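Local structure of Ice-binding protein (Colwellia, 3WP9) at residues L109-S123 against D134-A147. The protein binds to the surface of ice crystals, inhibiting their growth and their recrystallization into larger grains. Residues are numbered along the deposited sequence; the frame is centred on the assembly and turned at random.
Sequences LEPGVYKWSSDVNIS and DVWIMQISGNLNQA
Met138 and Tyr114 both set CG anti to their own carbonyl carbon (chi1 -36° and -67°), and further bends at chi2 and chi3 lay the Met138 thioether alongside the tyrosine as an oblique Met-aromatic contact, SD 3.9 Å from Tyr114 CD1. The Met138 methyl CE continues to the edge of the Trp116 indole and packs 3.7 Å from Leu109 CD1. Pro111 CA sits over the five-membered ring of Trp136 in a CH-pi contact, 3.6 Å from its centroid. The same indole sends NE1 to Leu109 O (2.9 Å), approaching from above the carbonyl plane. On the opposite face of the sheet, Gln139 OE1 takes a weak bond from Lys115 NZ, while Gln139 NE2 is held by the carbonyls of Ala88 and Arg91. Strands 112-116 and 136-140 run parallel, as do 120-122 and 144-146, as parts of two successive coils of the right-handed beta-helix. At the turn, Asn143 N donates to Asp119 OD1 (2.9 Å) on the anti side, tilted out of the carboxylate plane. Val120 CG2 lies over one face of the Trp116 indole, toward its rim, and touches Ile140 CG1 (3.7 Å). The chemistry thus mainly divides: sulfur, aromatic and aliphatic groups pack on the face of Tyr114, Trp116, Trp136 and Met138, while a water bridges Asn143 ND2 and, weakly, Asp119 OD2, Asn143 OD1 accepts from Tyr170 N, and a second water accepts from Asn145 ND2 and probably donates to Asn121 OD1, adding polar links to the backbone ladder.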
ATOM      1  N   LEU A 109      -3.321 -13.576  12.563  1.00 21.05           N
ATOM      2  CA  LEU A 109      -2.326 -14.134  11.656  1.00 20.45           C
ATOM      3  C   LEU A 109      -0.939 -13.979  12.305  1.00 20.51           C
ATOM      4  O   LEU A 109      -0.466 -12.876  12.576  1.00 23.22           O
ATOM      5  CB  LEU A 109      -2.344 -13.358  10.317  1.00 20.65           C
ATOM      6  CG  LEU A 109      -3.696 -13.373   9.586  1.00 27.85           C
ATOM      7  CD1 LEU A 109      -3.558 -12.713   8.197  1.00 31.53           C
ATOM      8  CD2 LEU A 109      -4.321 -14.757   9.428  1.00 28.31           C
ATOM      9  N   GLU A 110      -0.250 -15.104  12.525  1.00 24.24           N
ATOM     10  CA  GLU A 110       1.128 -15.047  13.019  1.00 25.39           C
ATOM     11  C   GLU A 110       2.079 -14.747  11.826  1.00 21.02           C
ATOM     12  O   GLU A 110       1.643 -14.925  10.665  1.00 22.33           O
ATOM     13  CB  GLU A 110       1.481 -16.417  13.655  1.00 30.31           C
ATOM     14  CG  GLU A 110       1.126 -17.589  12.709  1.00 37.39           C
ATOM     15  CD  GLU A 110       1.717 -18.969  13.084  1.00 49.23           C
ATOM     16  OE1 GLU A 110       1.903 -19.255  14.291  1.00 53.16           O
ATOM     17  OE2 GLU A 110       1.972 -19.783  12.156  1.00 49.98           O
ATOM     18  N   PRO A 111       3.283 -14.253  12.099  1.00 23.34           N
ATOM     19  CA  PRO A 111       4.289 -13.882  11.068  1.00 23.93           C
ATOM     20  C   PRO A 111       4.502 -15.075  10.145  1.00 25.26           C
ATOM     21  O   PRO A 111       4.409 -16.240  10.574  1.00 28.96           O
ATOM     22  CB  PRO A 111       5.513 -13.519  11.883  1.00 26.11           C
ATOM     23  CG  PRO A 111       4.938 -13.132  13.244  1.00 24.09           C
ATOM     24  CD  PRO A 111       3.895 -14.163  13.429  1.00 22.34           C
ATOM     25  N   GLY A 112       4.708 -14.829   8.876  1.00 23.45           N
ATOM     26  CA  GLY A 112       4.776 -15.942   7.936  1.00 23.04           C
ATOM     27  C   GLY A 112       4.501 -15.489   6.530  1.00 24.64           C
ATOM     28  O   GLY A 112       4.156 -14.304   6.299  1.00 25.21           O
ATOM     29  N   VAL A 113       4.651 -16.430   5.609  1.00 23.71           N
ATOM     30  CA  VAL A 113       4.256 -16.249   4.206  1.00 18.69           C
ATOM     31  C   VAL A 113       2.920 -16.908   3.977  1.00 20.04           C
ATOM     32  O   VAL A 113       2.700 -18.081   4.270  1.00 17.94           O
ATOM     33  CB  VAL A 113       5.395 -16.765   3.202  1.00 17.06           C
ATOM     34  CG1 VAL A 113       4.918 -16.679   1.741  1.00 18.74           C
ATOM     35  CG2 VAL A 113       6.702 -15.969   3.419  1.00 19.22           C
ATOM     36  N   TYR A 114       1.935 -16.130   3.500  1.00 17.21           N
ATOM     37  CA  TYR A 114       0.604 -16.619   3.250  1.00 19.04           C
ATOM     38  C   TYR A 114       0.346 -16.493   1.781  1.00 18.48           C
ATOM     39  O   TYR A 114       0.639 -15.451   1.186  1.00 18.91           O
ATOM     40  CB  TYR A 114      -0.427 -15.759   4.029  1.00 19.64           C
ATOM     41  CG  TYR A 114      -0.315 -15.907   5.540  1.00 19.00           C
ATOM     42  CD1 TYR A 114       0.676 -15.244   6.232  1.00 19.17           C
ATOM     43  CD2 TYR A 114      -1.245 -16.668   6.259  1.00 22.78           C
ATOM     44  CE1 TYR A 114       0.796 -15.357   7.644  1.00 22.04           C
ATOM     45  CE2 TYR A 114      -1.139 -16.787   7.677  1.00 22.41           C
ATOM     46  CZ  TYR A 114      -0.107 -16.142   8.326  1.00 22.46           C
ATOM     47  OH  TYR A 114       0.033 -16.227   9.732  1.00 26.47           O
ATOM     48  N   LYS A 115      -0.274 -17.499   1.232  1.00 19.90           N
ATOM     49  CA  LYS A 115      -0.542 -17.505  -0.194  1.00 20.92           C
ATOM     50  C   LYS A 115      -1.973 -17.897  -0.485  1.00 19.89           C
ATOM     51  O   LYS A 115      -2.518 -18.867   0.082  1.00 18.31           O
ATOM     52  CB  LYS A 115       0.444 -18.477  -0.885  1.00 22.42           C
ATOM     53  CG  LYS A 115       0.134 -18.633  -2.376  1.00 26.76           C
ATOM     54  CD  LYS A 115       1.072 -19.600  -3.086  1.00 33.66           C
ATOM     55  CE  LYS A 115       2.472 -19.009  -3.129  1.00 34.16           C
ATOM     56  NZ  LYS A 115       2.502 -17.815  -4.032  1.00 38.25           N
ATOM     57  N   TRP A 116      -2.591 -17.175  -1.433  1.00 17.39           N
ATOM     58  CA  TRP A 116      -3.914 -17.493  -1.873  1.00 18.31           C
ATOM     59  C   TRP A 116      -3.892 -17.481  -3.382  1.00 16.63           C
ATOM     60  O   TRP A 116      -3.360 -16.533  -3.983  1.00 17.43           O
ATOM     61  CB  TRP A 116      -4.937 -16.428  -1.439  1.00 17.59           C
ATOM     62  CG  TRP A 116      -5.196 -16.444   0.063  1.00 16.92           C
ATOM     63  CD1 TRP A 116      -6.182 -17.159   0.725  1.00 19.32           C
ATOM     64  CD2 TRP A 116      -4.484 -15.723   1.036  1.00 17.49           C
ATOM     65  NE1 TRP A 116      -6.100 -16.902   2.098  1.00 20.00           N
ATOM     66  CE2 TRP A 116      -5.083 -16.014   2.306  1.00 16.01           C
ATOM     67  CE3 TRP A 116      -3.405 -14.825   0.984  1.00 16.09           C
ATOM     68  CZ2 TRP A 116      -4.615 -15.449   3.478  1.00 16.73           C
ATOM     69  CZ3 TRP A 116      -2.920 -14.279   2.177  1.00 17.62           C
ATOM     70  CH2 TRP A 116      -3.543 -14.598   3.410  1.00 15.88           C
ATOM     71  N   SER A 117      -4.555 -18.454  -3.934  1.00 16.47           N
ATOM     72  CA  SER A 117      -4.663 -18.558  -5.390  1.00 21.59           C
ATOM     73  C   SER A 117      -6.000 -17.907  -5.862  1.00 25.49           C
ATOM     74  O   SER A 117      -6.401 -17.991  -7.011  1.00 27.34           O
ATOM     75  CB  SER A 117      -4.552 -20.030  -5.806  1.00 21.84           C
ATOM     76  OG  SER A 117      -5.700 -20.775  -5.414  1.00 21.78           O
ATOM     77  N   SER A 118      -6.616 -17.160  -4.961  1.00 22.52           N
ATOM     78  CA  SER A 118      -7.953 -16.642  -5.105  1.00 21.84           C
ATOM     79  C   SER A 118      -7.886 -15.148  -4.749  1.00 19.37           C
ATOM     80  O   SER A 118      -6.838 -14.609  -4.387  1.00 16.49           O
ATOM     81  CB  SER A 118      -8.896 -17.341  -4.040  1.00 21.65           C
ATOM     82  OG  SER A 118      -8.421 -17.171  -2.654  1.00 21.08           O
ATOM     83  N   ASP A 119      -9.067 -14.558  -4.763  1.00 19.73           N
ATOM     84  CA  ASP A 119      -9.270 -13.254  -4.109  1.00 16.41           C
ATOM     85  C   ASP A 119      -9.144 -13.442  -2.571  1.00 17.71           C
ATOM     86  O   ASP A 119      -9.322 -14.564  -2.002  1.00 19.85           O
ATOM     87  CB  ASP A 119     -10.714 -12.810  -4.377  1.00 20.25           C
ATOM     88  CG  ASP A 119     -11.025 -12.571  -5.851  1.00 27.30           C
ATOM     89  OD1 ASP A 119     -10.137 -12.235  -6.651  1.00 23.35           O
ATOM     90  OD2 ASP A 119     -12.222 -12.667  -6.216  1.00 29.37           O
ATOM     91  N   VAL A 120      -8.935 -12.306  -1.926  1.00 15.08           N
ATOM     92  CA  VAL A 120      -8.879 -12.303  -0.486  1.00 15.22           C
ATOM     93  C   VAL A 120      -9.788 -11.173  -0.082  1.00 16.37           C
ATOM     94  O   VAL A 120      -9.745 -10.092  -0.637  1.00 15.29           O
ATOM     95  CB  VAL A 120      -7.472 -12.075   0.038  1.00 15.71           C
ATOM     96  CG1 VAL A 120      -7.449 -11.670   1.531  1.00 17.43           C
ATOM     97  CG2 VAL A 120      -6.649 -13.407  -0.159  1.00 17.54           C
ATOM     98  N   ASN A 121     -10.593 -11.490   0.904  1.00 16.25           N
ATOM     99  CA  ASN A 121     -11.538 -10.507   1.464  1.00 17.04           C
ATOM    100  C   ASN A 121     -11.286 -10.330   2.933  1.00 18.57           C
ATOM    101  O   ASN A 121     -11.092 -11.269   3.686  1.00 17.55           O
ATOM    102  CB  ASN A 121     -12.950 -10.984   1.294  1.00 18.50           C
ATOM    103  CG  ASN A 121     -13.326 -11.075  -0.142  1.00 24.56           C
ATOM    104  OD1 ASN A 121     -13.372 -10.086  -0.824  1.00 27.79           O
ATOM    105  ND2 ASN A 121     -13.574 -12.294  -0.627  1.00 33.77           N
ATOM    106  N   ILE A 122     -11.331  -9.094   3.312  1.00 15.94           N
ATOM    107  CA  ILE A 122     -11.348  -8.757   4.764  1.00 13.83           C
ATOM    108  C   ILE A 122     -12.794  -8.284   5.135  1.00 14.20           C
ATOM    109  O   ILE A 122     -13.084  -7.074   5.017  1.00 15.31           O
ATOM    110  CB  ILE A 122     -10.351  -7.635   5.047  1.00 15.52           C
ATOM    111  CG1 ILE A 122      -8.880  -8.050   4.795  1.00 15.16           C
ATOM    112  CG2 ILE A 122     -10.385  -7.317   6.528  1.00 16.42           C
ATOM    113  CD1 ILE A 122      -7.925  -6.923   4.651  1.00 15.86           C
ATOM    114  N   SER A 123     -13.690  -9.225   5.467  1.00 15.20           N
ATOM    115  CA  SER A 123     -15.115  -8.934   5.594  1.00 16.92           C
ATOM    116  C   SER A 123     -15.405  -8.597   7.059  1.00 18.15           C
ATOM    117  O   SER A 123     -16.503  -8.104   7.295  1.00 18.51           O
ATOM    118  CB  SER A 123     -16.027 -10.113   5.218  1.00 18.57           C
ATOM    119  OG  SER A 123     -15.766 -10.511   3.858  1.00 18.27           O
ATOM    120  N   ASP A 134       8.897  -8.992  13.192  1.00 26.56           N
ATOM    121  CA  ASP A 134       8.280 -10.072  12.494  1.00 25.83           C
ATOM    122  C   ASP A 134       7.714  -9.510  11.209  1.00 23.51           C
ATOM    123  O   ASP A 134       7.384  -8.321  11.133  1.00 23.88           O
ATOM    124  CB  ASP A 134       7.150 -10.671  13.300  1.00 29.93           C
ATOM    125  CG  ASP A 134       7.646 -11.433  14.528  1.00 38.45           C
ATOM    126  OD1 ASP A 134       8.786 -11.970  14.435  1.00 38.41           O
ATOM    127  OD2 ASP A 134       6.916 -11.468  15.554  1.00 34.34           O
ATOM    128  N   VAL A 135       7.568 -10.400  10.261  1.00 23.13           N
ATOM    129  CA  VAL A 135       7.227 -10.010   8.898  1.00 24.03           C
ATOM    130  C   VAL A 135       6.123 -10.935   8.397  1.00 21.33           C
ATOM    131  O   VAL A 135       6.073 -12.174   8.657  1.00 21.92           O
ATOM    132  CB  VAL A 135       8.497 -10.020   8.015  1.00 22.65           C
ATOM    133  CG1 VAL A 135       8.144  -9.841   6.520  1.00 24.58           C
ATOM    134  CG2 VAL A 135       9.448  -8.947   8.427  1.00 21.34           C
ATOM    135  N   TRP A 136       5.178 -10.308   7.652  1.00 19.63           N
ATOM    136  CA  TRP A 136       4.134 -11.028   6.966  1.00 19.12           C
ATOM    137  C   TRP A 136       4.191 -10.651   5.488  1.00 16.55           C
ATOM    138  O   TRP A 136       4.395  -9.504   5.157  1.00 18.93           O
ATOM    139  CB  TRP A 136       2.727 -10.616   7.459  1.00 18.50           C
ATOM    140  CG  TRP A 136       2.381 -10.944   8.886  1.00 18.11           C
ATOM    141  CD1 TRP A 136       1.550 -11.927   9.320  1.00 21.33           C
ATOM    142  CD2 TRP A 136       2.866 -10.257  10.038  1.00 18.36           C
ATOM    143  NE1 TRP A 136       1.465 -11.874  10.702  1.00 22.35           N
ATOM    144  CE2 TRP A 136       2.279 -10.879  11.161  1.00 19.58           C
ATOM    145  CE3 TRP A 136       3.721  -9.163  10.231  1.00 16.90           C
ATOM    146  CZ2 TRP A 136       2.545 -10.448  12.477  1.00 18.32           C
ATOM    147  CZ3 TRP A 136       4.014  -8.738  11.563  1.00 20.38           C
ATOM    148  CH2 TRP A 136       3.414  -9.385  12.633  1.00 16.45           C
ATOM    149  N   ILE A 137       4.204 -11.687   4.668  1.00 15.84           N
ATOM    150  CA  ILE A 137       4.055 -11.492   3.266  1.00 16.98           C
ATOM    151  C   ILE A 137       2.795 -12.202   2.781  1.00 17.49           C
ATOM    152  O   ILE A 137       2.578 -13.430   2.935  1.00 17.05           O
ATOM    153  CB  ILE A 137       5.383 -11.871   2.495  1.00 19.41           C
ATOM    154  CG1 ILE A 137       6.633 -11.027   2.920  1.00 20.06           C
ATOM    155  CG2 ILE A 137       5.077 -11.834   0.997  1.00 20.23           C
ATOM    156  CD1 ILE A 137       7.872 -11.491   2.179  1.00 23.99           C
ATOM    157  N   MET A 138       1.883 -11.383   2.186  1.00 15.36           N
ATOM    158  CA  MET A 138       0.612 -11.847   1.739  1.00 15.98           C
ATOM    159  C   MET A 138       0.615 -11.918   0.207  1.00 15.73           C
ATOM    160  O   MET A 138       0.606 -10.923  -0.451  1.00 16.71           O
ATOM    161  CB  MET A 138      -0.526 -10.940   2.252  1.00 18.73           C
ATOM    162  CG  MET A 138      -0.263 -10.413   3.659  1.00 19.69           C
ATOM    163  SD  MET A 138      -0.349 -11.674   4.895  1.00 23.25           S
ATOM    164  CE  MET A 138      -2.022 -12.149   4.824  1.00 21.36           C
ATOM    165  N   GLN A 139       0.534 -13.129  -0.305  1.00 15.63           N
ATOM    166  CA  GLN A 139       0.702 -13.376  -1.759  1.00 15.76           C
ATOM    167  C   GLN A 139      -0.655 -13.680  -2.324  1.00 16.63           C
ATOM    168  O   GLN A 139      -1.191 -14.773  -2.128  1.00 17.90           O
ATOM    169  CB  GLN A 139       1.636 -14.579  -1.995  1.00 15.29           C
ATOM    170  CG  GLN A 139       2.983 -14.261  -1.492  1.00 17.18           C
ATOM    171  CD  GLN A 139       3.869 -15.487  -1.495  1.00 20.04           C
ATOM    172  OE1 GLN A 139       3.388 -16.616  -1.522  1.00 21.36           O
ATOM    173  NE2 GLN A 139       5.147 -15.268  -1.533  1.00 19.73           N
ATOM    174  N   ILE A 140      -1.264 -12.669  -2.985  1.00 15.47           N
ATOM    175  CA  ILE A 140      -2.647 -12.769  -3.414  1.00 14.15           C
ATOM    176  C   ILE A 140      -2.735 -12.755  -4.961  1.00 14.83           C
ATOM    177  O   ILE A 140      -2.452 -11.766  -5.598  1.00 16.25           O
ATOM    178  CB  ILE A 140      -3.512 -11.621  -2.790  1.00 13.35           C
ATOM    179  CG1 ILE A 140      -3.480 -11.769  -1.267  1.00 15.78           C
ATOM    180  CG2 ILE A 140      -4.932 -11.670  -3.343  1.00 14.72           C
ATOM    181  CD1 ILE A 140      -3.828 -10.438  -0.606  1.00 13.82           C
ATOM    182  N   SER A 141      -3.197 -13.862  -5.515  1.00 15.75           N
ATOM    183  CA  SER A 141      -3.250 -13.929  -6.980  1.00 17.58           C
ATOM    184  C   SER A 141      -4.526 -13.322  -7.597  1.00 20.03           C
ATOM    185  O   SER A 141      -4.582 -12.954  -8.818  1.00 20.28           O
ATOM    186  CB  SER A 141      -2.904 -15.343  -7.460  1.00 23.65           C
ATOM    187  OG  SER A 141      -4.045 -16.120  -7.358  1.00 30.37           O
ATOM    188  N   GLY A 142      -5.549 -13.127  -6.745  1.00 14.66           N
ATOM    189  CA  GLY A 142      -6.780 -12.467  -7.105  1.00 16.25           C
ATOM    190  C   GLY A 142      -6.739 -10.985  -6.642  1.00 14.22           C
ATOM    191  O   GLY A 142      -5.687 -10.309  -6.615  1.00 13.98           O
ATOM    192  N   ASN A 143      -7.929 -10.471  -6.248  1.00 14.20           N
ATOM    193  CA  ASN A 143      -8.034  -9.082  -5.827  1.00 12.76           C
ATOM    194  C   ASN A 143      -8.099  -9.096  -4.314  1.00 13.30           C
ATOM    195  O   ASN A 143      -8.472 -10.126  -3.743  1.00 15.30           O
ATOM    196  CB  ASN A 143      -9.362  -8.522  -6.292  1.00 15.05           C
ATOM    197  CG  ASN A 143      -9.526  -8.686  -7.819  1.00 15.05           C
ATOM    198  OD1 ASN A 143      -8.625  -8.315  -8.557  1.00 17.63           O
ATOM    199  ND2 ASN A 143     -10.603  -9.308  -8.241  1.00 16.89           N
ATOM    200  N   LEU A 144      -7.704  -7.983  -3.764  1.00 12.52           N
ATOM    201  CA  LEU A 144      -7.788  -7.759  -2.271  1.00 11.83           C
ATOM    202  C   LEU A 144      -8.921  -6.738  -2.021  1.00 12.00           C
ATOM    203  O   LEU A 144      -8.824  -5.607  -2.496  1.00 13.35           O
ATOM    204  CB  LEU A 144      -6.473  -7.301  -1.749  1.00 12.48           C
ATOM    205  CG  LEU A 144      -6.524  -6.837  -0.279  1.00 13.30           C
ATOM    206  CD1 LEU A 144      -7.007  -8.039   0.601  1.00 14.18           C
ATOM    207  CD2 LEU A 144      -5.111  -6.239   0.074  1.00 14.37           C
ATOM    208  N   ASN A 145      -9.953  -7.182  -1.293  1.00 14.30           N
ATOM    209  CA  ASN A 145     -11.119  -6.325  -0.944  1.00 15.46           C
ATOM    210  C   ASN A 145     -11.222  -6.193   0.591  1.00 15.25           C
ATOM    211  O   ASN A 145     -11.222  -7.198   1.273  1.00 16.05           O
ATOM    212  CB  ASN A 145     -12.430  -6.873  -1.490  1.00 16.82           C
ATOM    213  CG  ASN A 145     -12.703  -6.376  -2.890  1.00 19.80           C
ATOM    214  OD1 ASN A 145     -13.200  -5.196  -3.111  1.00 22.57           O
ATOM    215  ND2 ASN A 145     -12.420  -7.222  -3.848  1.00 18.79           N
ATOM    216  N   GLN A 146     -11.304  -4.955   1.094  1.00 13.02           N
ATOM    217  CA  GLN A 146     -11.605  -4.752   2.539  1.00 12.71           C
ATOM    218  C   GLN A 146     -13.033  -4.139   2.603  1.00 14.49           C
ATOM    219  O   GLN A 146     -13.336  -3.124   1.943  1.00 14.56           O
ATOM    220  CB  GLN A 146     -10.587  -3.824   3.132  1.00 12.48           C
ATOM    221  CG  GLN A 146     -10.866  -3.617   4.645  1.00 13.03           C
ATOM    222  CD  GLN A 146      -9.839  -2.767   5.277  1.00 13.47           C
ATOM    223  OE1 GLN A 146      -9.310  -1.813   4.685  1.00 14.12           O
ATOM    224  NE2 GLN A 146      -9.515  -3.099   6.573  1.00 13.24           N
ATOM    225  N   ALA A 147     -13.871  -4.734   3.428  1.00 12.29           N
ATOM    226  CA  ALA A 147     -15.266  -4.280   3.589  1.00 13.54           C
ATOM    227  C   ALA A 147     -15.350  -2.962   4.372  1.00 12.88           C
ATOM    228  O   ALA A 147     -14.416  -2.566   5.115  1.00 13.57           O
ATOM    229  CB  ALA A 147     -16.137  -5.326   4.233  1.00 13.37           C
TER
HETATM  230  O   HOH W   1     -12.581  -9.881  -5.994  1.00 28.08           O
HETATM  231  O   HOH W   2     -11.566  -9.949  -3.140  1.00 21.62           O